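Side-chain contacts in dally-like, isoform A (Drosophila melanogaster, PDB 6XTZ), which binds Wnt and hedgehog proteins, probably acts as a cell-surface proteoglycan, and shields the lipid moiety of Wnt to enable signalling at a distance: residues K145-L150 against D187-Q192; M274-V279 against R447-R452; Y492-T497 against N503-G508. The protein carries 5 engineered substitutions. One frame throughout, in Å; residues are numbered along the deposited sequence.

Contact 1 (K145-L150 against D187-Q192); sequences KFFNTL and DKLSVQ. With O18 (O-palmitoleoyl serine), chain H.
The ring of Phe-147 meets the 187-192 helix with its edge: Ser-190 OG and Leu-189 CD2 both lie near the ring plane, and one ring face is covered by its own neighbour, Phe-146, whose CD2 stands 3.9 Å above the plane over the ring centre. The Phe-146 ring in turn has Leu-150 CD1 over one face, offset toward the rim, and the end of the O-palmitoleoyl chain at its edge, with CE2 of Phe-146 3.9 Å from C16 of the lipid. Phe-121 packs on this ring edge-to-face. The approach of Ser-190 OG to CE2 of Phe-147 is close, 3.1 Å, but the hydroxyl is hydrogen-bonded to the carbonyl of Pro-186, one turn back on its own helix, and so lies against the ring edge with its polar need met. CG of Phe-147 lies opposite its carbonyl carbon (chi1 -73°), with the ring edge held out to this hydroxyl. Leu-189 reaches the ring more loosely, CD2 lying 4.2 Å from CZ of Phe-147. Helices 139-158 and 185-216 of the elongated, all-helical glypican core stand well apart here, and side chains bridge the interval; Phe-146 and Leu-189 line part of the pocket holding the omega end of the palmitoleoyl chain, the lipid that Wnt carries. Leu-189 CD2 comes to 3.7 Å from C16 of the lipid and belongs to both the helix contact and the pocket.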
loop_
_atom_site.group_PDB
_atom_site.type_symbol
_atom_site.label_atom_id
_atom_site.label_comp_id
_atom_site.label_asym_id
_atom_site.label_seq_id
_atom_site.Cartn_x
_atom_site.Cartn_y
_atom_site.Cartn_z
ATOM N N LYS A 145 -11.670 7.279 -30.488
ATOM C CA LYS A 145 -11.034 7.388 -31.797
ATOM C C LYS A 145 -10.890 6.027 -32.462
ATOM O O LYS A 145 -10.877 5.938 -33.695
ATOM C CB LYS A 145 -9.667 8.063 -31.669
ATOM C CG LYS A 145 -9.727 9.508 -31.198
ATOM C CD LYS A 145 -8.354 10.156 -31.231
ATOM C CE LYS A 145 -8.430 11.626 -30.849
ATOM N NZ LYS A 145 -7.091 12.279 -30.881
ATOM N N PHE A 146 -10.783 4.962 -31.666
ATOM C CA PHE A 146 -10.711 3.615 -32.223
ATOM C C PHE A 146 -12.004 3.252 -32.942
ATOM O O PHE A 146 -11.983 2.797 -34.092
ATOM C CB PHE A 146 -10.406 2.614 -31.109
ATOM C CG PHE A 146 -10.521 1.178 -31.528
ATOM C CD1 PHE A 146 -9.564 0.599 -32.344
ATOM C CD2 PHE A 146 -11.576 0.399 -31.083
ATOM C CE1 PHE A 146 -9.665 -0.726 -32.722
ATOM C CE2 PHE A 146 -11.683 -0.928 -31.457
ATOM C CZ PHE A 146 -10.727 -1.491 -32.279
ATOM N N PHE A 147 -13.146 3.452 -32.281
ATOM C CA PHE A 147 -14.419 3.117 -32.908
ATOM C C PHE A 147 -14.792 4.115 -33.995
ATOM O O PHE A 147 -15.474 3.749 -34.958
ATOM C CB PHE A 147 -15.522 3.031 -31.855
ATOM C CG PHE A 147 -15.430 1.812 -30.985
ATOM C CD1 PHE A 147 -15.783 0.567 -31.481
ATOM C CD2 PHE A 147 -14.991 1.907 -29.676
ATOM C CE1 PHE A 147 -15.701 -0.560 -30.686
ATOM C CE2 PHE A 147 -14.904 0.784 -28.876
ATOM C CZ PHE A 147 -15.258 -0.451 -29.381
ATOM N N ASN A 148 -14.359 5.372 -33.862
ATOM C CA ASN A 148 -14.600 6.348 -34.920
ATOM C C ASN A 148 -13.944 5.912 -36.225
ATOM O O ASN A 148 -14.546 6.027 -37.299
ATOM C CB ASN A 148 -14.087 7.725 -34.498
ATOM C CG ASN A 148 -14.334 8.787 -35.552
ATOM O OD1 ASN A 148 -13.505 9.008 -36.435
ATOM N ND2 ASN A 148 -15.479 9.452 -35.463
ATOM N N THR A 149 -12.710 5.408 -36.147
ATOM C CA THR A 149 -12.056 4.864 -37.333
ATOM C C THR A 149 -12.821 3.663 -37.873
ATOM O O THR A 149 -12.982 3.516 -39.091
ATOM C CB THR A 149 -10.612 4.486 -37.008
ATOM O OG1 THR A 149 -9.896 5.651 -36.584
ATOM C CG2 THR A 149 -9.921 3.894 -38.226
ATOM N N LEU A 150 -13.311 2.798 -36.982
ATOM C CA LEU A 150 -14.147 1.684 -37.418
ATOM C C LEU A 150 -15.454 2.180 -38.024
ATOM O O LEU A 150 -15.961 1.593 -38.987
ATOM C CB LEU A 150 -14.422 0.741 -36.246
ATOM C CG LEU A 150 -13.531 -0.497 -36.111
ATOM C CD1 LEU A 150 -12.061 -0.125 -36.161
ATOM C CD2 LEU A 150 -13.851 -1.242 -34.824
ATOM N N ASP A 187 -19.643 1.890 -26.696
ATOM C CA ASP A 187 -19.564 2.697 -25.482
ATOM C C ASP A 187 -19.491 1.822 -24.237
ATOM O O ASP A 187 -18.714 2.106 -23.319
ATOM C CB ASP A 187 -20.758 3.648 -25.403
ATOM C CG ASP A 187 -20.711 4.728 -26.466
ATOM O OD1 ASP A 187 -19.596 5.154 -26.835
ATOM O OD2 ASP A 187 -21.790 5.150 -26.935
ATOM N N LYS A 188 -20.293 0.756 -24.183
ATOM C CA LYS A 188 -20.236 -0.144 -23.036
ATOM C C LYS A 188 -18.886 -0.843 -22.956
ATOM O O LYS A 188 -18.344 -1.041 -21.863
ATOM C CB LYS A 188 -21.368 -1.167 -23.106
ATOM C CG LYS A 188 -22.749 -0.600 -22.808
ATOM C CD LYS A 188 -23.815 -1.680 -22.907
ATOM C CE LYS A 188 -25.176 -1.162 -22.469
ATOM N NZ LYS A 188 -25.191 -0.776 -21.033
ATOM N N LEU A 189 -18.323 -1.218 -24.105
ATOM C CA LEU A 189 -17.035 -1.901 -24.106
ATOM C C LEU A 189 -15.900 -0.941 -23.770
ATOM O O LEU A 189 -14.945 -1.317 -23.081
ATOM C CB LEU A 189 -16.798 -2.566 -25.462
ATOM C CG LEU A 189 -15.561 -3.455 -25.598
ATOM C CD1 LEU A 189 -15.623 -4.617 -24.621
ATOM C CD2 LEU A 189 -15.429 -3.960 -27.025
ATOM N N SER A 190 -15.989 0.306 -24.242
ATOM C CA SER A 190 -14.934 1.277 -23.969
ATOM C C SER A 190 -14.837 1.589 -22.482
ATOM O O SER A 190 -13.735 1.741 -21.943
ATOM C CB SER A 190 -15.177 2.557 -24.766
ATOM O OG SER A 190 -15.137 2.308 -26.159
ATOM N N VAL A 191 -15.980 1.691 -21.801
ATOM C CA VAL A 191 -15.961 2.000 -20.375
ATOM C C VAL A 191 -15.441 0.812 -19.577
ATOM O O VAL A 191 -14.634 0.974 -18.654
ATOM C CB VAL A 191 -17.361 2.432 -19.902
ATOM C CG1 VAL A 191 -17.351 2.692 -18.405
ATOM C CG2 VAL A 191 -17.810 3.670 -20.652
ATOM N N GLN A 192 -15.889 -0.400 -19.918
ATOM C CA GLN A 192 -15.436 -1.581 -19.192
ATOM C C GLN A 192 -13.946 -1.825 -19.389
ATOM O O GLN A 192 -13.273 -2.305 -18.468
ATOM C CB GLN A 192 -16.245 -2.804 -19.623
ATOM C CG GLN A 192 -17.708 -2.740 -19.207
ATOM C CD GLN A 192 -18.524 -3.905 -19.735
ATOM O OE1 GLN A 192 -17.978 -4.870 -20.271
ATOM N NE2 GLN A 192 -19.841 -3.817 -19.591
HETATM C CA O18 H . -6.628 -16.422 -20.162
HETATM C CB O18 H . -6.188 -15.901 -21.520
HETATM C C1 O18 H . -7.025 -14.197 -22.934
HETATM C C2 O18 H . -7.516 -12.781 -22.985
HETATM C C3 O18 H . -6.628 -11.799 -22.233
HETATM C C4 O18 H . -6.999 -10.349 -22.506
HETATM C C5 O18 H . -6.047 -9.333 -21.896
HETATM C C6 O18 H . -6.334 -7.898 -22.311
HETATM C C7 O18 H . -6.230 -7.654 -23.807
HETATM C C8 O18 H . -6.554 -6.223 -24.229
HETATM C C9 O18 H . -7.976 -5.834 -23.966
HETATM C C10 O18 H . -8.902 -5.606 -24.877
HETATM C C11 O18 H . -8.726 -5.695 -26.361
HETATM C C12 O18 H . -9.843 -5.008 -27.144
HETATM C C13 O18 H . -9.727 -5.172 -28.652
HETATM C C14 O18 H . -10.803 -4.445 -29.445
HETATM C C15 O18 H . -12.218 -4.894 -29.139
HETATM C C16 O18 H . -13.256 -4.220 -30.010
HETATM C C O18 H . -5.799 -15.580 -19.193
HETATM N N O18 H . -8.051 -16.226 -19.946
HETATM O OG O18 H . -6.692 -14.557 -21.693
HETATM O O11 O18 H . -6.938 -14.926 -23.885
HETATM O O O18 H . -5.154 -16.116 -18.295
#

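Contact 2 (M274-V279 against R447-R452); sequences MAMDKV and RDIRQR
Asp-277 and Arg-450 join helices 263-283 and 441-455 through a salt bridge carried by one oxygen: Arg-450 NE donates to Asp-277 OD1 at 2.7 Å, with a nearly straight N-H...O angle of 165°. OD1 lies at the edge of the guanidinium, close to its plane, but the donor comes to it from above the carboxylate, 45° out of that plane. The two flat groups are therefore twisted against each other, and the pair is not a two-pronged one: Asp-277 OD2 stays 3.5 Å from Arg-450 NH2. A water gives OD1 a second proton at 3.0 Å and also donates to the backbone O of Arg-450 at 2.8 Å, tying the same two residues together a second time; Lys-454 NZ makes a long, weak ion pair with the same OD1. The backbone O of Asp-277 lies over one face of the guanidinium. Arg-450 gets there with CG opposite its N (chi1 180°) and a chain extended as far as NE. In the central part of the long glypican helix bundle, this polar bridge flanks an apolar patch, where Met-276, its chain bent, brings CE to 4.0 Å from CG2 of Ile-449. Tyr-203 of helix 185-216 packs on both of these side chains, while Leu-533 covers Met-276 and Phe-87 covers Ile-449. With a leucine in place of Arg-450, the carboxylate of Asp-277 would probably lose its charged mate, leaving OD1 to the water and the remote Lys-454. One turn apart on the second helix, Arg-452 NE donates to Asp-448 OD1 at 2.6 Å, and the other oxygen, OD2, forms a salt bridge with Lys-83 of helix 51-110.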
loop_
_atom_site.group_PDB
_atom_site.type_symbol
_atom_site.label_atom_id
_atom_site.label_comp_id
_atom_site.label_asym_id
_atom_site.label_seq_id
_atom_site.Cartn_x
_atom_site.Cartn_y
_atom_site.Cartn_z
ATOM N N MET A 274 -7.841 -0.869 3.103
ATOM C CA MET A 274 -9.259 -1.019 2.798
ATOM C C MET A 274 -9.549 -0.660 1.348
ATOM O O MET A 274 -10.395 -1.290 0.703
ATOM C CB MET A 274 -10.097 -0.163 3.748
ATOM C CG MET A 274 -10.072 -0.639 5.192
ATOM S SD MET A 274 -11.146 0.310 6.290
ATOM C CE MET A 274 -10.383 1.927 6.201
ATOM N N ALA A 275 -8.856 0.346 0.813
ATOM C CA ALA A 275 -9.046 0.701 -0.588
ATOM C C ALA A 275 -8.441 -0.350 -1.510
ATOM O O ALA A 275 -8.981 -0.621 -2.589
ATOM C CB ALA A 275 -8.447 2.078 -0.866
ATOM N N MET A 276 -7.320 -0.955 -1.103
ATOM C CA MET A 276 -6.733 -2.035 -1.891
ATOM C C MET A 276 -7.660 -3.239 -1.956
ATOM O O MET A 276 -7.764 -3.896 -2.998
ATOM C CB MET A 276 -5.379 -2.440 -1.308
ATOM C CG MET A 276 -4.256 -1.483 -1.637
ATOM S SD MET A 276 -3.703 -1.596 -3.347
ATOM C CE MET A 276 -2.943 -3.216 -3.344
ATOM N N ASP A 277 -8.332 -3.556 -0.846
ATOM C CA ASP A 277 -9.247 -4.691 -0.843
ATOM C C ASP A 277 -10.464 -4.427 -1.720
ATOM O O ASP A 277 -11.026 -5.365 -2.298
ATOM C CB ASP A 277 -9.677 -5.014 0.587
ATOM C CG ASP A 277 -10.388 -6.348 0.694
ATOM O OD1 ASP A 277 -9.715 -7.394 0.591
ATOM O OD2 ASP A 277 -11.622 -6.353 0.885
ATOM N N LYS A 278 -10.879 -3.163 -1.835
ATOM C CA LYS A 278 -11.995 -2.829 -2.714
ATOM C C LYS A 278 -11.602 -2.966 -4.179
ATOM O O LYS A 278 -12.376 -3.493 -4.988
ATOM C CB LYS A 278 -12.490 -1.413 -2.422
ATOM C CG LYS A 278 -13.389 -1.300 -1.204
ATOM C CD LYS A 278 -14.072 0.060 -1.163
ATOM C CE LYS A 278 -15.164 0.106 -0.105
ATOM N NZ LYS A 278 -15.907 1.397 -0.130
ATOM N N VAL A 279 -10.408 -2.493 -4.542
ATOM C CA VAL A 279 -9.951 -2.624 -5.922
ATOM C C VAL A 279 -9.711 -4.088 -6.266
ATOM O O VAL A 279 -10.056 -4.546 -7.361
ATOM C CB VAL A 279 -8.693 -1.767 -6.149
ATOM C CG1 VAL A 279 -8.121 -2.015 -7.536
ATOM C CG2 VAL A 279 -9.022 -0.294 -5.962
ATOM N N ARG A 447 -5.114 -12.211 -5.779
ATOM C CA ARG A 447 -5.503 -12.804 -4.502
ATOM C C ARG A 447 -4.331 -12.835 -3.530
ATOM O O ARG A 447 -4.512 -12.634 -2.323
ATOM C CB ARG A 447 -6.050 -14.216 -4.710
ATOM C CG ARG A 447 -7.362 -14.295 -5.469
ATOM C CD ARG A 447 -7.869 -15.728 -5.512
ATOM N NE ARG A 447 -8.678 -15.989 -6.699
ATOM C CZ ARG A 447 -9.982 -15.754 -6.783
ATOM N NH1 ARG A 447 -10.637 -15.246 -5.747
ATOM N NH2 ARG A 447 -10.634 -16.024 -7.906
ATOM N N ASP A 448 -3.124 -13.099 -4.036
ATOM C CA ASP A 448 -1.946 -13.124 -3.174
ATOM C C ASP A 448 -1.697 -11.755 -2.555
ATOM O O ASP A 448 -1.515 -11.633 -1.338
ATOM C CB ASP A 448 -0.729 -13.591 -3.972
ATOM C CG ASP A 448 0.496 -13.806 -3.104
ATOM O OD1 ASP A 448 0.361 -13.809 -1.862
ATOM O OD2 ASP A 448 1.597 -13.975 -3.667
ATOM N N ILE A 449 -1.694 -10.709 -3.384
ATOM C CA ILE A 449 -1.507 -9.351 -2.884
ATOM C C ILE A 449 -2.624 -8.974 -1.921
ATOM O O ILE A 449 -2.377 -8.393 -0.857
ATOM C CB ILE A 449 -1.420 -8.364 -4.063
ATOM C CG1 ILE A 449 -0.117 -8.575 -4.837
ATOM C CG2 ILE A 449 -1.560 -6.929 -3.578
ATOM C CD1 ILE A 449 -0.067 -7.843 -6.159
ATOM N N ARG A 450 -3.869 -9.308 -2.274
ATOM C CA ARG A 450 -5.006 -8.947 -1.432
ATOM C C ARG A 450 -4.886 -9.558 -0.041
ATOM O O ARG A 450 -5.199 -8.904 0.962
ATOM C CB ARG A 450 -6.309 -9.390 -2.100
ATOM C CG ARG A 450 -7.560 -9.067 -1.304
ATOM C CD ARG A 450 -8.793 -9.686 -1.945
ATOM N NE ARG A 450 -10.023 -9.280 -1.273
ATOM C CZ ARG A 450 -11.242 -9.647 -1.662
ATOM N NH1 ARG A 450 -11.395 -10.435 -2.718
ATOM N NH2 ARG A 450 -12.307 -9.229 -0.992
ATOM N N GLN A 451 -4.427 -10.808 0.042
ATOM C CA GLN A 451 -4.297 -11.456 1.341
ATOM C C GLN A 451 -3.145 -10.864 2.143
ATOM O O GLN A 451 -3.254 -10.691 3.362
ATOM C CB GLN A 451 -4.110 -12.962 1.160
ATOM C CG GLN A 451 -4.054 -13.737 2.465
ATOM C CD GLN A 451 -5.316 -13.576 3.290
ATOM O OE1 GLN A 451 -6.429 -13.683 2.774
ATOM N NE2 GLN A 451 -5.149 -13.312 4.581
ATOM N N ARG A 452 -2.033 -10.542 1.479
ATOM C CA ARG A 452 -0.887 -10.001 2.201
ATOM C C ARG A 452 -1.139 -8.563 2.640
ATOM O O ARG A 452 -0.732 -8.167 3.739
ATOM C CB ARG A 452 0.373 -10.101 1.341
ATOM C CG ARG A 452 0.772 -11.536 1.027
ATOM C CD ARG A 452 2.015 -11.604 0.161
ATOM N NE ARG A 452 2.273 -12.964 -0.304
ATOM C CZ ARG A 452 3.022 -13.852 0.343
ATOM N NH1 ARG A 452 3.599 -13.526 1.492
ATOM N NH2 ARG A 452 3.197 -15.066 -0.162
HETATM O O HOH W 1 -6.857 -6.684 1.036
#

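Contact 3 (Y492-T497 against N503-G508); sequences YMHSIT and NPEFTG. With TRS (2-amino-2-hydroxymethyl-propane-1,3-diol), chain C.
Asn-503, whose ND2 lies 3.4 Å from CG2 of Thr-497, turns its OD1 back on its own chain: the oxygen accepts from the backbone N of Glu-505 at 2.8 Å, in the carbonyl plane on a lone pair, with an N-H...O angle of 162°. The amide's other end, ND2, is hydrogen-bonded to the backbone O of Asn-253, which fixes the rotation of the group. This Asx turn sits inside a type I beta turn closed by Phe-506 N on Asn-503 O at 3.1 Å, and the turn presents Pro-504 to the 492-497 loop segment. There the proline makes a CH-pi contact, CB lying over one face of the His-494 ring, 3.7 Å from its centroid and 24° off the normal, while CD of Pro-504 packs 3.8 Å from Thr-497 CG2. With OG1 of Thr-497 opposite its backbone N (chi1 176°), CG2 falls between that N and the carbonyl carbon, against both partners. Both segments belong to the irregular, disulfide-linked region ahead of helix 513-538, and they lean on helix 248-258, where Asn-253 also bonds Tyr-492 OH, Ser-495 O and Thr-497 N. His-494 NE2 shares a 3.1 Å hydrogen bond with O2 of a Tris molecule, probably from the crystallisation liquor. Glu-505 also faces the Tris, but its OE2 is modelled too close to the Tyr-492 hydroxyl, so the placing of that carboxylate is doubtful.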
loop_
_atom_site.group_PDB
_atom_site.type_symbol
_atom_site.label_atom_id
_atom_site.label_comp_id
_atom_site.label_asym_id
_atom_site.label_seq_id
_atom_site.Cartn_x
_atom_site.Cartn_y
_atom_site.Cartn_z
ATOM N N TYR A 492 -0.240 -1.626 36.913
ATOM C CA TYR A 492 -0.082 -0.454 36.061
ATOM C C TYR A 492 -1.430 0.241 35.919
ATOM O O TYR A 492 -2.391 -0.349 35.414
ATOM C CB TYR A 492 0.479 -0.863 34.701
ATOM C CG TYR A 492 0.750 0.293 33.765
ATOM C CD1 TYR A 492 1.748 1.218 34.042
ATOM C CD2 TYR A 492 0.018 0.449 32.596
ATOM C CE1 TYR A 492 2.002 2.273 33.185
ATOM C CE2 TYR A 492 0.265 1.499 31.734
ATOM C CZ TYR A 492 1.256 2.407 32.031
ATOM O OH TYR A 492 1.499 3.454 31.169
ATOM N N MET A 493 -1.501 1.497 36.366
ATOM C CA MET A 493 -2.788 2.180 36.463
ATOM C C MET A 493 -3.321 2.572 35.090
ATOM O O MET A 493 -4.501 2.360 34.789
ATOM C CB MET A 493 -2.658 3.411 37.361
ATOM C CG MET A 493 -2.295 3.105 38.809
ATOM S SD MET A 493 -3.622 2.309 39.740
ATOM C CE MET A 493 -3.162 0.582 39.619
ATOM N N HIS A 494 -2.471 3.151 34.248
ATOM C CA HIS A 494 -2.920 3.664 32.964
ATOM C C HIS A 494 -3.326 2.525 32.031
ATOM O O HIS A 494 -2.899 1.376 32.177
ATOM C CB HIS A 494 -1.825 4.505 32.310
ATOM C CG HIS A 494 -1.270 5.570 33.203
ATOM N ND1 HIS A 494 -1.780 6.851 33.239
ATOM C CD2 HIS A 494 -0.252 5.546 34.095
ATOM C CE1 HIS A 494 -1.098 7.569 34.114
ATOM N NE2 HIS A 494 -0.166 6.801 34.647
ATOM N N SER A 495 -4.171 2.860 31.063
ATOM C CA SER A 495 -4.568 1.936 30.015
ATOM C C SER A 495 -3.840 2.278 28.721
ATOM O O SER A 495 -3.216 3.333 28.588
ATOM C CB SER A 495 -6.086 1.974 29.809
ATOM O OG SER A 495 -6.515 3.264 29.407
ATOM N N ILE A 496 -3.920 1.359 27.757
ATOM C CA ILE A 496 -3.260 1.570 26.474
ATOM C C ILE A 496 -3.869 2.791 25.801
ATOM O O ILE A 496 -5.070 2.821 25.501
ATOM C CB ILE A 496 -3.369 0.321 25.595
ATOM C CG1 ILE A 496 -2.619 -0.849 26.237
ATOM C CG2 ILE A 496 -2.823 0.602 24.203
ATOM C CD1 ILE A 496 -2.626 -2.112 25.401
ATOM N N THR A 497 -3.044 3.806 25.566
ATOM C CA THR A 497 -3.529 5.074 25.047
ATOM C C THR A 497 -3.758 5.003 23.542
ATOM O O THR A 497 -3.089 4.258 22.820
ATOM C CB THR A 497 -2.541 6.199 25.364
ATOM O OG1 THR A 497 -2.990 7.419 24.763
ATOM C CG2 THR A 497 -1.156 5.857 24.836
ATOM N N ASN A 503 0.652 10.922 25.793
ATOM C CA ASN A 503 0.966 9.572 26.232
ATOM C C ASN A 503 1.217 9.624 27.728
ATOM O O ASN A 503 1.886 10.558 28.193
ATOM C CB ASN A 503 2.193 9.016 25.501
ATOM C CG ASN A 503 2.431 7.547 25.792
ATOM O OD1 ASN A 503 2.884 7.181 26.875
ATOM N ND2 ASN A 503 2.136 6.698 24.816
ATOM N N PRO A 504 0.707 8.666 28.507
ATOM C CA PRO A 504 0.906 8.722 29.965
ATOM C C PRO A 504 2.361 8.625 30.389
ATOM O O PRO A 504 2.696 9.057 31.498
ATOM C CB PRO A 504 0.098 7.519 30.478
ATOM C CG PRO A 504 -0.863 7.200 29.379
ATOM C CD PRO A 504 -0.155 7.542 28.108
ATOM N N GLU A 505 3.233 8.077 29.547
ATOM C CA GLU A 505 4.640 7.900 29.871
ATOM C C GLU A 505 5.515 9.013 29.313
ATOM O O GLU A 505 6.744 8.917 29.388
ATOM C CB GLU A 505 5.127 6.544 29.358
ATOM C CG GLU A 505 4.277 5.380 29.826
ATOM C CD GLU A 505 4.208 5.290 31.336
ATOM O OE1 GLU A 505 5.216 5.617 31.996
ATOM O OE2 GLU A 505 3.145 4.903 31.865
ATOM N N PHE A 506 4.917 10.059 28.752
ATOM C CA PHE A 506 5.654 11.170 28.172
ATOM C C PHE A 506 5.059 12.479 28.668
ATOM O O PHE A 506 3.840 12.595 28.829
ATOM C CB PHE A 506 5.627 11.121 26.636
ATOM C CG PHE A 506 6.350 9.938 26.052
ATOM C CD1 PHE A 506 5.757 8.685 26.032
ATOM C CD2 PHE A 506 7.616 10.081 25.514
ATOM C CE1 PHE A 506 6.417 7.597 25.496
ATOM C CE2 PHE A 506 8.283 8.997 24.971
ATOM C CZ PHE A 506 7.682 7.753 24.962
ATOM N N THR A 507 5.925 13.463 28.916
ATOM C CA THR A 507 5.461 14.741 29.445
ATOM C C THR A 507 4.641 15.496 28.406
ATOM O O THR A 507 3.484 15.856 28.651
ATOM C CB THR A 507 6.650 15.581 29.917
ATOM O OG1 THR A 507 7.503 15.878 28.804
ATOM C CG2 THR A 507 7.446 14.828 30.972
ATOM N N GLY A 508 5.222 15.738 27.236
ATOM C CA GLY A 508 4.517 16.441 26.182
ATOM C C GLY A 508 4.145 15.546 25.019
ATOM O O GLY A 508 3.729 14.400 25.216
HETATM C C TRS C . 3.659 6.450 35.317
HETATM C C1 TRS C . 3.028 5.652 36.451
HETATM C C2 TRS C . 3.604 7.942 35.625
HETATM C C3 TRS C . 5.105 6.015 35.110
HETATM N N TRS C . 2.903 6.197 34.088
HETATM O O1 TRS C . 3.179 4.273 36.194
HETATM O O2 TRS C . 2.260 8.336 35.788
HETATM O O3 TRS C . 5.150 4.639 34.804
#

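How the contacts relate
Read from the N terminus, the three contacts come in series, and none nests in or crosses another. Contact 1 closes a loop of 36 residues, half of them helical, at the lipid pocket. Contact 2 closes a much longer excursion of 167 residues, including the unmodelled run 324-437, and brings the C-terminal part of the chain back near the middle of the molecule. Contact 3 ties off just five residues in the loop before helix 513-538. Helix 185-216 links the first two: it carries 187-192 and runs on to pack against contact 2. The centres of contacts 1 and 3 lie about 60 Å apart, on opposite sides of the chain's centre.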